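Local coordinates for uncharacterized hypothetical protein (Parabacteroides merdae, PDB 4EI0) that is of unknown function but belongs to the DUF4466 family and is rich in antiparallel beta sheet, at residues L205-Y210 with N296-S301; N269-L274 with A278-E283; I193-A198 with T232-V237; R243-L248 with R290-I295. All coordinates share one frame; numbering follows the deposited sequence.

Contact 1 of 4, residues L205-Y210 with N296-S301; sequences LSHAFY and NKASAS
At one end of a beta sandwich, H207 reaches from strand 207-210 toward the end of strand 289-299, where it meets A298 and S299. The two strands belong to different antiparallel sheets and are not hydrogen-bonded to each other; the H207 ring meets a methyl and a backbone carbonyl. The imidazole of H207 does nearly all the work. The methyl of A298 lies over one face of the ring as a CH-pi contact, with CB 4.1 Å from the centroid of the H207 ring. It is offset toward the rim, and H207 NE2 is the ring atom closest to it, 3.8 Å from A298 CB. The carbonyl oxygen of S299 lies at the edge of the same ring. H207 NE2 is 3.3 Å from S299 O, but the angle is too poor for a hydrogen bond. A classic beta bulge lies just before these residues, where N296 and K297 both face T304. H207 CG stands anti to its own carbonyl carbon (chi1 -63°), which swings the ring out to the neighbouring sheet. H207 ND1 is hydrogen-bonded to Y197 OH, which probably limits the ring's rotation; Y197 lies in the same sheet. With an alanine here, Y197 OH would probably lose this partner and a gap would be left beside the A298 methyl. The ring of Y199 also meets the imidazole, with the planes at about 45°.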
loop_
_atom_site.group_PDB
_atom_site.type_symbol
_atom_site.label_atom_id
_atom_site.label_comp_id
_atom_site.label_asym_id
_atom_site.label_seq_id
_atom_site.Cartn_x
_atom_site.Cartn_y
_atom_site.Cartn_z
ATOM N N LEU B 205 47.673 -28.412 -17.891
ATOM C CA LEU B 205 47.805 -26.966 -18.146
ATOM C C LEU B 205 46.402 -26.349 -18.230
ATOM O O LEU B 205 46.093 -25.375 -17.541
ATOM C CB LEU B 205 48.590 -26.719 -19.440
ATOM C CG LEU B 205 49.966 -27.414 -19.616
ATOM C CD1 LEU B 205 50.586 -26.917 -20.908
ATOM C CD2 LEU B 205 50.964 -27.207 -18.467
ATOM N N SER B 206 45.531 -26.924 -19.063
ATOM C CA SER B 206 44.141 -26.459 -19.168
ATOM C C SER B 206 44.071 -24.901 -19.379
ATOM O O SER B 206 44.846 -24.345 -20.165
ATOM C CB SER B 206 43.382 -26.949 -17.930
ATOM O OG SER B 206 42.107 -26.396 -17.837
ATOM N N HIS B 207 43.171 -24.221 -18.678
ATOM C CA HIS B 207 43.083 -22.757 -18.695
ATOM C C HIS B 207 44.211 -22.160 -17.872
ATOM O O HIS B 207 44.308 -22.434 -16.713
ATOM C CB HIS B 207 41.747 -22.334 -18.141
ATOM C CG HIS B 207 40.549 -22.817 -18.955
ATOM N ND1 HIS B 207 40.179 -22.246 -20.108
ATOM C CD2 HIS B 207 39.610 -23.806 -18.699
ATOM C CE1 HIS B 207 39.080 -22.837 -20.573
ATOM N NE2 HIS B 207 38.724 -23.792 -19.707
ATOM N N ALA B 208 45.083 -21.348 -18.470
ATOM C CA ALA B 208 46.310 -20.894 -17.832
ATOM C C ALA B 208 46.462 -19.393 -17.914
ATOM O O ALA B 208 45.936 -18.762 -18.849
ATOM C CB ALA B 208 47.520 -21.584 -18.447
ATOM N N PHE B 209 47.135 -18.812 -16.921
ATOM C CA PHE B 209 47.545 -17.402 -16.944
ATOM C C PHE B 209 49.060 -17.403 -16.896
ATOM O O PHE B 209 49.684 -18.049 -16.041
ATOM C CB PHE B 209 47.076 -16.603 -15.743
ATOM C CG PHE B 209 45.617 -16.218 -15.737
ATOM C CD1 PHE B 209 44.808 -16.289 -16.862
ATOM C CD2 PHE B 209 45.066 -15.696 -14.565
ATOM C CE1 PHE B 209 43.472 -15.873 -16.811
ATOM C CE2 PHE B 209 43.738 -15.313 -14.495
ATOM C CZ PHE B 209 42.938 -15.373 -15.638
ATOM N N TYR B 210 49.671 -16.688 -17.833
ATOM C CA TYR B 210 51.114 -16.584 -17.914
ATOM C C TYR B 210 51.532 -15.134 -17.876
ATOM O O TYR B 210 50.752 -14.248 -18.144
ATOM C CB TYR B 210 51.611 -17.175 -19.210
ATOM C CG TYR B 210 51.214 -18.583 -19.420
ATOM C CD1 TYR B 210 51.683 -19.576 -18.570
ATOM C CD2 TYR B 210 50.399 -18.959 -20.484
ATOM C CE1 TYR B 210 51.369 -20.896 -18.780
ATOM C CE2 TYR B 210 50.082 -20.302 -20.707
ATOM C CZ TYR B 210 50.580 -21.263 -19.850
ATOM O OH TYR B 210 50.278 -22.613 -20.021
ATOM N N ASN B 296 34.129 -16.611 -13.622
ATOM C CA ASN B 296 32.692 -16.858 -13.520
ATOM C C ASN B 296 32.287 -18.179 -14.192
ATOM O O ASN B 296 31.456 -18.914 -13.664
ATOM C CB ASN B 296 31.871 -15.718 -14.174
ATOM C CG ASN B 296 32.104 -14.371 -13.540
ATOM O OD1 ASN B 296 32.866 -13.563 -14.070
ATOM N ND2 ASN B 296 31.393 -14.076 -12.464
ATOM N N LYS B 297 32.921 -18.490 -15.323
ATOM C CA LYS B 297 32.568 -19.650 -16.189
ATOM C C LYS B 297 33.770 -19.986 -17.046
ATOM O O LYS B 297 34.561 -19.083 -17.343
ATOM C CB LYS B 297 31.424 -19.271 -17.142
ATOM C CG LYS B 297 30.049 -19.020 -16.537
ATOM C CD LYS B 297 29.013 -18.730 -17.635
ATOM C CE LYS B 297 29.162 -17.318 -18.211
ATOM N NZ LYS B 297 29.149 -17.282 -19.704
ATOM N N ALA B 298 33.946 -21.248 -17.429
ATOM C CA ALA B 298 35.049 -21.606 -18.304
ATOM C C ALA B 298 34.704 -22.862 -19.084
ATOM O O ALA B 298 34.345 -23.854 -18.491
ATOM C CB ALA B 298 36.363 -21.818 -17.524
ATOM N N SER B 299 34.795 -22.794 -20.406
ATOM C CA SER B 299 34.640 -23.955 -21.308
ATOM C C SER B 299 35.864 -23.968 -22.211
ATOM O O SER B 299 36.641 -23.023 -22.178
ATOM C CB SER B 299 33.373 -23.800 -22.146
ATOM O OG SER B 299 33.457 -22.672 -22.999
ATOM N N ALA B 300 36.036 -24.998 -23.038
ATOM C CA ALA B 300 37.162 -25.048 -23.963
ATOM C C ALA B 300 37.263 -23.777 -24.800
ATOM O O ALA B 300 38.352 -23.315 -25.067
ATOM C CB ALA B 300 37.093 -26.282 -24.881
ATOM N N SER B 301 36.139 -23.200 -25.183
ATOM C CA SER B 301 36.148 -22.131 -26.177
ATOM C C SER B 301 35.974 -20.702 -25.617
ATOM O O SER B 301 36.107 -19.735 -26.348
ATOM C CB SER B 301 35.070 -22.436 -27.228
ATOM O OG SER B 301 33.767 -22.305 -26.690
#

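Contact 2 of 4, residues N269-L274 with A278-E283; sequences NYILGL and AGAWVE
K236 NZ donates a hydrogen bond to L272 O, bridging two sheets beside the point where I271 packs on A280. Between 269-274 and 278-283 themselves the contact is apolar. I271 CD1 touches the methyl of A280, at 3.6 Å from A280 CB. The I271 side chain is extended toward it: CG1 stands anti to the carbonyl carbon and chi2 is 174°, so CD1 is carried across as the leading atom. I271 also packs on M234 and on the side chain of K236. The second pair lies nearer the turn. L274 CD2 meets the methyl of A278, at 3.8 Å from A278 CB. The CB of L274 does not point at the other strand; the CD2 branch makes the approach. L274 also rests on H207 and F209 of the next strand in its sheet. The backbones face other partners: I271 and L274 pair with F209 and H207, whereas A278 and G279 pair with I295 and V237. The strands are nearest where the three-residue connection joins them: the CA atoms of L274 and A278 are 5.7 Å apart, against 8.3 Å for those of I271 and A280. The N-to-C directions of 270-274 and 278-283 differ by 154°, close to antiparallel. The strands enter two different sheets that meet through side chains. This is a beta arch, which passes the chain from one layer of a sandwich to the other.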
loop_
_atom_site.group_PDB
_atom_site.type_symbol
_atom_site.label_atom_id
_atom_site.label_comp_id
_atom_site.label_asym_id
_atom_site.label_seq_id
_atom_site.Cartn_x
_atom_site.Cartn_y
_atom_site.Cartn_z
ATOM N N ASN B 269 54.572 -17.024 -10.775
ATOM C CA ASN B 269 54.553 -16.331 -12.081
ATOM C C ASN B 269 53.809 -17.077 -13.190
ATOM O O ASN B 269 53.946 -16.744 -14.357
ATOM C CB ASN B 269 55.969 -16.000 -12.527
ATOM C CG ASN B 269 56.822 -17.249 -12.686
ATOM O OD1 ASN B 269 56.351 -18.357 -12.528
ATOM N ND2 ASN B 269 58.079 -17.061 -12.975
ATOM N N TYR B 270 53.035 -18.087 -12.823
ATOM C CA TYR B 270 52.100 -18.738 -13.748
ATOM C C TYR B 270 51.028 -19.417 -12.929
ATOM O O TYR B 270 51.265 -19.764 -11.776
ATOM C CB TYR B 270 52.784 -19.774 -14.654
ATOM C CG TYR B 270 53.233 -21.034 -13.908
ATOM C CD1 TYR B 270 54.393 -21.035 -13.147
ATOM C CD2 TYR B 270 52.464 -22.187 -13.914
ATOM C CE1 TYR B 270 54.787 -22.158 -12.434
ATOM C CE2 TYR B 270 52.851 -23.314 -13.209
ATOM C CZ TYR B 270 54.014 -23.286 -12.468
ATOM O OH TYR B 270 54.431 -24.378 -11.761
ATOM N N ILE B 271 49.842 -19.592 -13.510
ATOM C CA ILE B 271 48.742 -20.358 -12.907
ATOM C C ILE B 271 48.176 -21.325 -13.952
ATOM O O ILE B 271 47.889 -20.931 -15.074
ATOM C CB ILE B 271 47.612 -19.455 -12.427
ATOM C CG1 ILE B 271 48.094 -18.585 -11.241
ATOM C CG2 ILE B 271 46.396 -20.304 -12.044
ATOM C CD1 ILE B 271 47.040 -17.574 -10.830
ATOM N N LEU B 272 48.021 -22.581 -13.572
ATOM C CA LEU B 272 47.451 -23.626 -14.439
ATOM C C LEU B 272 46.106 -24.079 -13.862
ATOM O O LEU B 272 45.792 -23.795 -12.712
ATOM C CB LEU B 272 48.407 -24.835 -14.553
ATOM C CG LEU B 272 49.872 -24.544 -14.979
ATOM C CD1 LEU B 272 50.769 -25.752 -15.005
ATOM C CD2 LEU B 272 49.938 -23.863 -16.343
ATOM N N GLY B 273 45.311 -24.782 -14.663
ATOM C CA GLY B 273 44.062 -25.353 -14.195
ATOM C C GLY B 273 43.017 -24.415 -13.644
ATOM O O GLY B 273 42.332 -24.747 -12.684
ATOM N N LEU B 274 42.869 -23.241 -14.243
ATOM C CA LEU B 274 41.760 -22.412 -13.898
ATOM C C LEU B 274 40.435 -23.055 -14.317
ATOM O O LEU B 274 40.384 -23.781 -15.286
ATOM C CB LEU B 274 41.917 -21.048 -14.545
ATOM C CG LEU B 274 43.009 -20.211 -13.918
ATOM C CD1 LEU B 274 43.361 -19.090 -14.904
ATOM C CD2 LEU B 274 42.610 -19.685 -12.559
ATOM N N ALA B 278 37.423 -20.537 -9.760
ATOM C CA ALA B 278 38.817 -20.260 -9.502
ATOM C C ALA B 278 39.040 -18.749 -9.507
ATOM O O ALA B 278 38.176 -17.956 -9.865
ATOM C CB ALA B 278 39.738 -20.998 -10.483
ATOM N N GLY B 279 40.191 -18.344 -9.024
ATOM C CA GLY B 279 40.504 -16.930 -8.926
ATOM C C GLY B 279 42.002 -16.721 -8.853
ATOM O O GLY B 279 42.753 -17.684 -8.672
ATOM N N ALA B 280 42.407 -15.464 -8.964
ATOM C CA ALA B 280 43.796 -15.118 -8.816
ATOM C C ALA B 280 43.933 -13.738 -8.227
ATOM O O ALA B 280 43.359 -12.740 -8.748
ATOM C CB ALA B 280 44.462 -15.179 -10.155
ATOM N N TRP B 281 44.631 -13.625 -7.121
ATOM C CA TRP B 281 45.082 -12.301 -6.644
ATOM C C TRP B 281 46.278 -11.899 -7.461
ATOM O O TRP B 281 47.166 -12.695 -7.651
ATOM C CB TRP B 281 45.523 -12.331 -5.218
ATOM C CG TRP B 281 44.424 -12.650 -4.234
ATOM C CD1 TRP B 281 44.171 -13.860 -3.631
ATOM C CD2 TRP B 281 43.474 -11.732 -3.656
ATOM N NE1 TRP B 281 43.137 -13.756 -2.755
ATOM C CE2 TRP B 281 42.666 -12.505 -2.734
ATOM C CE3 TRP B 281 43.200 -10.400 -3.825
ATOM C CZ2 TRP B 281 41.655 -11.943 -1.997
ATOM C CZ3 TRP B 281 42.142 -9.850 -3.101
ATOM C CH2 TRP B 281 41.383 -10.619 -2.206
ATOM N N VAL B 282 46.324 -10.641 -7.881
ATOM C CA VAL B 282 47.347 -10.143 -8.811
ATOM C C VAL B 282 47.949 -8.875 -8.243
ATOM O O VAL B 282 47.246 -8.068 -7.640
ATOM C CB VAL B 282 46.689 -9.859 -10.175
ATOM C CG1 VAL B 282 47.592 -9.094 -11.093
ATOM C CG2 VAL B 282 46.272 -11.182 -10.796
ATOM N N GLU B 283 49.257 -8.688 -8.464
ATOM C CA GLU B 283 49.903 -7.379 -8.249
ATOM C C GLU B 283 50.738 -7.061 -9.468
ATOM O O GLU B 283 51.511 -7.910 -9.906
ATOM C CB GLU B 283 50.775 -7.386 -6.994
ATOM C CG GLU B 283 51.436 -6.027 -6.666
ATOM C CD GLU B 283 52.272 -6.093 -5.403
ATOM O OE1 GLU B 283 51.681 -6.071 -4.315
ATOM O OE2 GLU B 283 53.502 -6.252 -5.488
#

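Contact 3 of 4, residues I193-A198 with T232-V237; sequences IDIMYA and TKMIKV
The polar part of this contact centres on T232 OG1, which donates a hydrogen bond of 2.7 Å to D194 O. The hydroxyl approaches from the side of the carbonyl, with a C=O...donor angle of 113° and a tilt of 35° from the carbonyl plane. D194 O also accepts from T211 OG1. A water bridges the same two residues, donating to T232 OG1 and to D194 OD1, each at 2.8 Å. The carboxylate has further partners: OD1 takes N230 ND2, and OD2 takes the backbone N of F168. With a valine in place of T232, the water would probably lose one acceptor, and D194 O would be left with T211 OG1 but without this hydroxyl.

The apolar part lies next to it. I195 CG1 is 4.2 Å from T232 CG2. The I195 chain continues straight (chi2 173°), and its CD1 reaches the selenium of M234, also at 4.2 Å. M234 is a selenomethionine, bent at its third torsion. V282 and F209 pack round these groups.

D194 and I195 both face L166, a classic beta bulge. I195, with T232 and M234 opposite, packs between the two antiparallel sheets of a beta sandwich.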
loop_
_atom_site.group_PDB
_atom_site.type_symbol
_atom_site.label_atom_id
_atom_site.label_comp_id
_atom_site.label_asym_id
_atom_site.label_seq_id
_atom_site.Cartn_x
_atom_site.Cartn_y
_atom_site.Cartn_z
ATOM N N ILE B 193 50.386 -5.125 -21.165
ATOM C CA ILE B 193 49.831 -6.433 -20.873
ATOM C C ILE B 193 50.488 -6.985 -19.630
ATOM O O ILE B 193 51.724 -7.062 -19.544
ATOM C CB ILE B 193 50.004 -7.450 -22.014
ATOM C CG1 ILE B 193 49.462 -6.882 -23.328
ATOM C CG2 ILE B 193 49.268 -8.765 -21.641
ATOM C CD1 ILE B 193 48.113 -6.253 -23.253
ATOM N N ASP B 194 49.633 -7.410 -18.696
ATOM C CA ASP B 194 50.035 -7.984 -17.434
ATOM C C ASP B 194 49.945 -9.506 -17.411
ATOM O O ASP B 194 50.806 -10.173 -16.815
ATOM C CB ASP B 194 49.209 -7.298 -16.309
ATOM C CG ASP B 194 49.498 -5.807 -16.267
ATOM O OD1 ASP B 194 50.716 -5.500 -16.206
ATOM O OD2 ASP B 194 48.573 -4.961 -16.381
ATOM N N ILE B 195 48.959 -10.055 -18.089
ATOM C CA ILE B 195 48.729 -11.499 -18.076
ATOM C C ILE B 195 48.310 -11.930 -19.469
ATOM O O ILE B 195 47.509 -11.245 -20.122
ATOM C CB ILE B 195 47.603 -11.893 -17.053
ATOM C CG1 ILE B 195 48.096 -11.715 -15.607
ATOM C CG2 ILE B 195 47.202 -13.343 -17.234
ATOM C CD1 ILE B 195 47.051 -11.901 -14.527
HETATM N N MSE B 196 48.855 -13.053 -19.922
HETATM C CA MSE B 196 48.385 -13.709 -21.130
HETATM C C MSE B 196 47.646 -14.972 -20.736
HETATM O O MSE B 196 48.205 -15.843 -20.054
HETATM C CB MSE B 196 49.526 -14.067 -22.067
HETATM C CG MSE B 196 49.046 -14.812 -23.333
HETATM SE SE MSE B 196 50.499 -15.192 -24.514
HETATM C CE MSE B 196 49.520 -15.878 -26.108
ATOM N N TYR B 197 46.391 -15.049 -21.158
ATOM C CA TYR B 197 45.613 -16.276 -21.038
ATOM C C TYR B 197 45.898 -17.185 -22.202
ATOM O O TYR B 197 46.075 -16.723 -23.323
ATOM C CB TYR B 197 44.148 -15.929 -21.035
ATOM C CG TYR B 197 43.281 -17.093 -21.310
ATOM C CD1 TYR B 197 42.925 -17.957 -20.275
ATOM C CD2 TYR B 197 42.816 -17.354 -22.582
ATOM C CE1 TYR B 197 42.128 -19.054 -20.497
ATOM C CE2 TYR B 197 42.007 -18.472 -22.827
ATOM C CZ TYR B 197 41.668 -19.318 -21.777
ATOM O OH TYR B 197 40.844 -20.390 -21.962
ATOM N N ALA B 198 45.935 -18.483 -21.935
ATOM C CA ALA B 198 45.952 -19.489 -22.971
ATOM C C ALA B 198 45.198 -20.712 -22.474
ATOM O O ALA B 198 45.289 -21.031 -21.308
ATOM C CB ALA B 198 47.375 -19.877 -23.268
ATOM N N THR B 232 54.065 -10.003 -13.656
ATOM C CA THR B 232 52.951 -9.888 -12.728
ATOM C C THR B 232 53.047 -10.945 -11.626
ATOM O O THR B 232 53.406 -12.077 -11.898
ATOM C CB THR B 232 51.640 -10.049 -13.527
ATOM O OG1 THR B 232 51.603 -9.049 -14.546
ATOM C CG2 THR B 232 50.417 -9.885 -12.635
ATOM N N LYS B 233 52.759 -10.559 -10.387
ATOM C CA LYS B 233 52.694 -11.497 -9.271
ATOM C C LYS B 233 51.285 -12.037 -9.124
ATOM O O LYS B 233 50.324 -11.265 -9.161
ATOM C CB LYS B 233 53.035 -10.783 -7.957
ATOM C CG LYS B 233 54.472 -10.293 -7.853
ATOM C CD LYS B 233 54.658 -9.584 -6.506
ATOM C CE LYS B 233 56.128 -9.325 -6.202
ATOM N NZ LYS B 233 56.756 -8.649 -7.375
HETATM N N MSE B 234 51.157 -13.335 -8.906
HETATM C CA MSE B 234 49.845 -14.005 -8.877
HETATM C C MSE B 234 49.765 -15.070 -7.776
HETATM O O MSE B 234 50.761 -15.752 -7.523
HETATM C CB MSE B 234 49.645 -14.743 -10.218
HETATM C CG MSE B 234 49.430 -13.881 -11.414
HETATM SE SE MSE B 234 49.325 -15.026 -12.968
HETATM C CE MSE B 234 51.202 -15.127 -13.486
ATOM N N ILE B 235 48.580 -15.215 -7.160
ATOM C CA ILE B 235 48.269 -16.266 -6.123
ATOM C C ILE B 235 46.943 -16.896 -6.508
ATOM O O ILE B 235 45.920 -16.199 -6.647
ATOM C CB ILE B 235 48.171 -15.643 -4.714
ATOM C CG1 ILE B 235 49.541 -15.045 -4.306
ATOM C CG2 ILE B 235 47.622 -16.617 -3.647
ATOM C CD1 ILE B 235 49.514 -14.274 -2.985
ATOM N N LYS B 236 46.987 -18.180 -6.828
ATOM C CA LYS B 236 45.828 -18.933 -7.294
ATOM C C LYS B 236 44.962 -19.219 -6.070
ATOM O O LYS B 236 45.482 -19.582 -5.003
ATOM C CB LYS B 236 46.288 -20.245 -7.927
ATOM C CG LYS B 236 45.182 -21.087 -8.557
ATOM C CD LYS B 236 45.740 -22.486 -8.839
ATOM C CE LYS B 236 44.859 -23.308 -9.773
ATOM N NZ LYS B 236 45.636 -24.571 -10.123
ATOM N N VAL B 237 43.656 -19.073 -6.235
ATOM C CA VAL B 237 42.653 -19.311 -5.199
ATOM C C VAL B 237 41.527 -20.163 -5.818
ATOM O O VAL B 237 41.364 -20.127 -7.027
ATOM C CB VAL B 237 42.034 -17.980 -4.754
ATOM C CG1 VAL B 237 40.862 -18.235 -3.823
ATOM C CG2 VAL B 237 43.074 -17.131 -4.033
HETATM O O HOH W 1 52.409 -6.414 -14.152
#

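Contact 4 of 4, residues R243-L248 with R290-I295; sequences RQLSDL and RAYVYI
S246 CB lies against the ring of Y294, 3.6 Å from Y294 CE2 and 3.9 Å from Y294 CZ. It approaches the ring obliquely. At the tip, S246 OG turns back to its own chain. Its chi1 of 84° places OG between the backbone N and the carbonyl carbon. There it accepts a hydrogen bond from L248 N at 3.3 Å, with an N-H...acceptor angle of 142°. This is an ST turn that starts at the last residue of helix 243-246. OG is also hydrogen-bonded to D242 O, so the oxygen is held from two sides of the sequence. The tyrosine hydroxyls have partners of their own: Y294 OH bonds Q241 OE1, and Y292 OH bonds L240 O.

L245 makes the other half of the contact. Its CD1 comes to the edge of the Y292 ring, near the ring plane, 3.8 Å from Y292 CD2. The same methyl is 4.2 Å from Y294 CB. L245 O is hydrogen-bonded to N296 ND2.

The short helix thus sits on one face of strand 289-299. L245 also touches K308 of strand 302-311 and M153 of strand 152-159, while V293 and I295 on the other face of the strand pack on F209 of the second sheet.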
loop_
_atom_site.group_PDB
_atom_site.type_symbol
_atom_site.label_atom_id
_atom_site.label_comp_id
_atom_site.label_asym_id
_atom_site.label_seq_id
_atom_site.Cartn_x
_atom_site.Cartn_y
_atom_site.Cartn_z
ATOM N N ARG B 243 30.317 -11.355 -3.729
ATOM C CA ARG B 243 28.894 -11.231 -4.101
ATOM C C ARG B 243 28.710 -10.276 -5.293
ATOM O O ARG B 243 27.852 -10.496 -6.152
ATOM C CB ARG B 243 28.069 -10.738 -2.894
ATOM C CG ARG B 243 26.680 -11.343 -2.687
ATOM C CD ARG B 243 25.897 -11.542 -3.980
ATOM N NE ARG B 243 24.472 -11.790 -3.736
ATOM C CZ ARG B 243 23.517 -11.718 -4.667
ATOM N NH1 ARG B 243 23.794 -11.369 -5.924
ATOM N NH2 ARG B 243 22.261 -11.979 -4.328
ATOM N N GLN B 244 29.553 -9.260 -5.383
ATOM C CA GLN B 244 29.471 -8.311 -6.498
ATOM C C GLN B 244 30.024 -8.906 -7.759
ATOM O O GLN B 244 29.540 -8.643 -8.836
ATOM C CB GLN B 244 30.186 -6.992 -6.138
ATOM C CG GLN B 244 29.474 -6.280 -5.030
ATOM C CD GLN B 244 30.226 -5.116 -4.418
ATOM O OE1 GLN B 244 31.403 -5.217 -4.057
ATOM N NE2 GLN B 244 29.495 -4.043 -4.146
ATOM N N LEU B 245 31.078 -9.707 -7.651
ATOM C CA LEU B 245 31.671 -10.267 -8.860
ATOM C C LEU B 245 30.947 -11.503 -9.409
ATOM O O LEU B 245 31.054 -11.786 -10.598
ATOM C CB LEU B 245 33.158 -10.611 -8.615
ATOM C CG LEU B 245 34.120 -9.449 -8.340
ATOM C CD1 LEU B 245 35.439 -10.048 -7.929
ATOM C CD2 LEU B 245 34.278 -8.577 -9.551
ATOM N N SER B 246 30.279 -12.262 -8.548
ATOM C CA SER B 246 29.731 -13.569 -8.933
ATOM C C SER B 246 28.213 -13.661 -8.875
ATOM O O SER B 246 27.628 -14.612 -9.405
ATOM C CB SER B 246 30.298 -14.644 -8.019
ATOM O OG SER B 246 29.524 -14.672 -6.850
ATOM N N ASP B 247 27.568 -12.695 -8.230
ATOM C CA ASP B 247 26.106 -12.710 -8.121
ATOM C C ASP B 247 25.573 -14.067 -7.594
ATOM O O ASP B 247 24.570 -14.567 -8.074
ATOM C CB ASP B 247 25.439 -12.359 -9.475
ATOM C CG ASP B 247 25.653 -10.919 -9.891
ATOM O OD1 ASP B 247 24.736 -10.090 -9.692
ATOM O OD2 ASP B 247 26.730 -10.615 -10.436
ATOM N N LEU B 248 26.277 -14.665 -6.632
ATOM C CA LEU B 248 25.763 -15.829 -5.890
ATOM C C LEU B 248 25.674 -15.461 -4.413
ATOM O O LEU B 248 26.598 -14.901 -3.850
ATOM C CB LEU B 248 26.626 -17.094 -6.112
ATOM C CG LEU B 248 27.247 -17.324 -7.513
ATOM C CD1 LEU B 248 28.017 -18.641 -7.528
ATOM C CD2 LEU B 248 26.225 -17.251 -8.663
ATOM N N ARG B 290 46.789 -3.742 -7.380
ATOM C CA ARG B 290 46.432 -5.097 -7.067
ATOM C C ARG B 290 45.060 -5.379 -7.601
ATOM O O ARG B 290 44.270 -4.458 -7.792
ATOM C CB ARG B 290 46.468 -5.315 -5.583
ATOM C CG ARG B 290 47.868 -5.486 -5.090
ATOM C CD ARG B 290 47.861 -5.584 -3.577
ATOM N NE ARG B 290 49.214 -5.769 -3.146
ATOM C CZ ARG B 290 49.568 -5.994 -1.893
ATOM N NH1 ARG B 290 48.682 -6.043 -0.885
ATOM N NH2 ARG B 290 50.843 -6.162 -1.659
ATOM N N ALA B 291 44.769 -6.639 -7.878
ATOM C CA ALA B 291 43.450 -6.968 -8.442
ATOM C C ALA B 291 43.087 -8.374 -8.004
ATOM O O ALA B 291 43.960 -9.160 -7.583
ATOM C CB ALA B 291 43.493 -6.887 -9.955
ATOM N N TYR B 292 41.810 -8.699 -8.132
ATOM C CA TYR B 292 41.334 -10.057 -7.948
ATOM C C TYR B 292 40.556 -10.383 -9.203
ATOM O O TYR B 292 39.571 -9.680 -9.545
ATOM C CB TYR B 292 40.440 -10.196 -6.678
ATOM C CG TYR B 292 39.877 -11.589 -6.500
ATOM C CD1 TYR B 292 40.726 -12.660 -6.252
ATOM C CD2 TYR B 292 38.532 -11.850 -6.624
ATOM C CE1 TYR B 292 40.254 -13.955 -6.120
ATOM C CE2 TYR B 292 38.040 -13.160 -6.469
ATOM C CZ TYR B 292 38.903 -14.206 -6.271
ATOM O OH TYR B 292 38.450 -15.504 -6.085
ATOM N N VAL B 293 40.989 -11.426 -9.898
ATOM C CA VAL B 293 40.354 -11.922 -11.115
ATOM C C VAL B 293 39.542 -13.186 -10.765
ATOM O O VAL B 293 40.077 -14.128 -10.194
ATOM C CB VAL B 293 41.413 -12.286 -12.147
ATOM C CG1 VAL B 293 40.733 -12.754 -13.455
ATOM C CG2 VAL B 293 42.388 -11.126 -12.314
ATOM N N TYR B 294 38.231 -13.161 -11.017
ATOM C CA TYR B 294 37.339 -14.272 -10.647
ATOM C C TYR B 294 36.882 -14.923 -11.922
ATOM O O TYR B 294 36.491 -14.233 -12.842
ATOM C CB TYR B 294 36.128 -13.763 -9.838
ATOM C CG TYR B 294 35.148 -14.868 -9.534
ATOM C CD1 TYR B 294 35.473 -15.835 -8.614
ATOM C CD2 TYR B 294 33.923 -14.959 -10.181
ATOM C CE1 TYR B 294 34.603 -16.872 -8.302
ATOM C CE2 TYR B 294 33.044 -15.999 -9.903
ATOM C CZ TYR B 294 33.376 -16.940 -8.941
ATOM O OH TYR B 294 32.588 -18.024 -8.673
ATOM N N ILE B 295 36.950 -16.241 -11.989
ATOM C CA ILE B 295 36.495 -16.995 -13.161
ATOM C C ILE B 295 35.027 -17.355 -12.986
ATOM O O ILE B 295 34.697 -18.283 -12.259
ATOM C CB ILE B 295 37.324 -18.265 -13.401
ATOM C CG1 ILE B 295 38.842 -17.975 -13.396
ATOM C CG2 ILE B 295 36.903 -18.977 -14.689
ATOM C CD1 ILE B 295 39.362 -16.928 -14.337
#

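Contacts 1, 2 and 3 join the same two antiparallel sheets, while contact 4 adds a helix to the outer side of one of them. Contacts 2 and 3 are buried, with centres about 5 Å apart. Contact 2 is purely apolar across its segments; contact 3 adds a threonine hydroxyl and a water. Contact 1 is only partly buried and rests on a single imidazole against small residues. Contact 4 is buried and uses tyrosine rings. Contacts 1 and 4 share strand 289-299. F209 ties the interior together: it pairs with I271 through the backbone and packs on L274, I195, M234, V293 and I295.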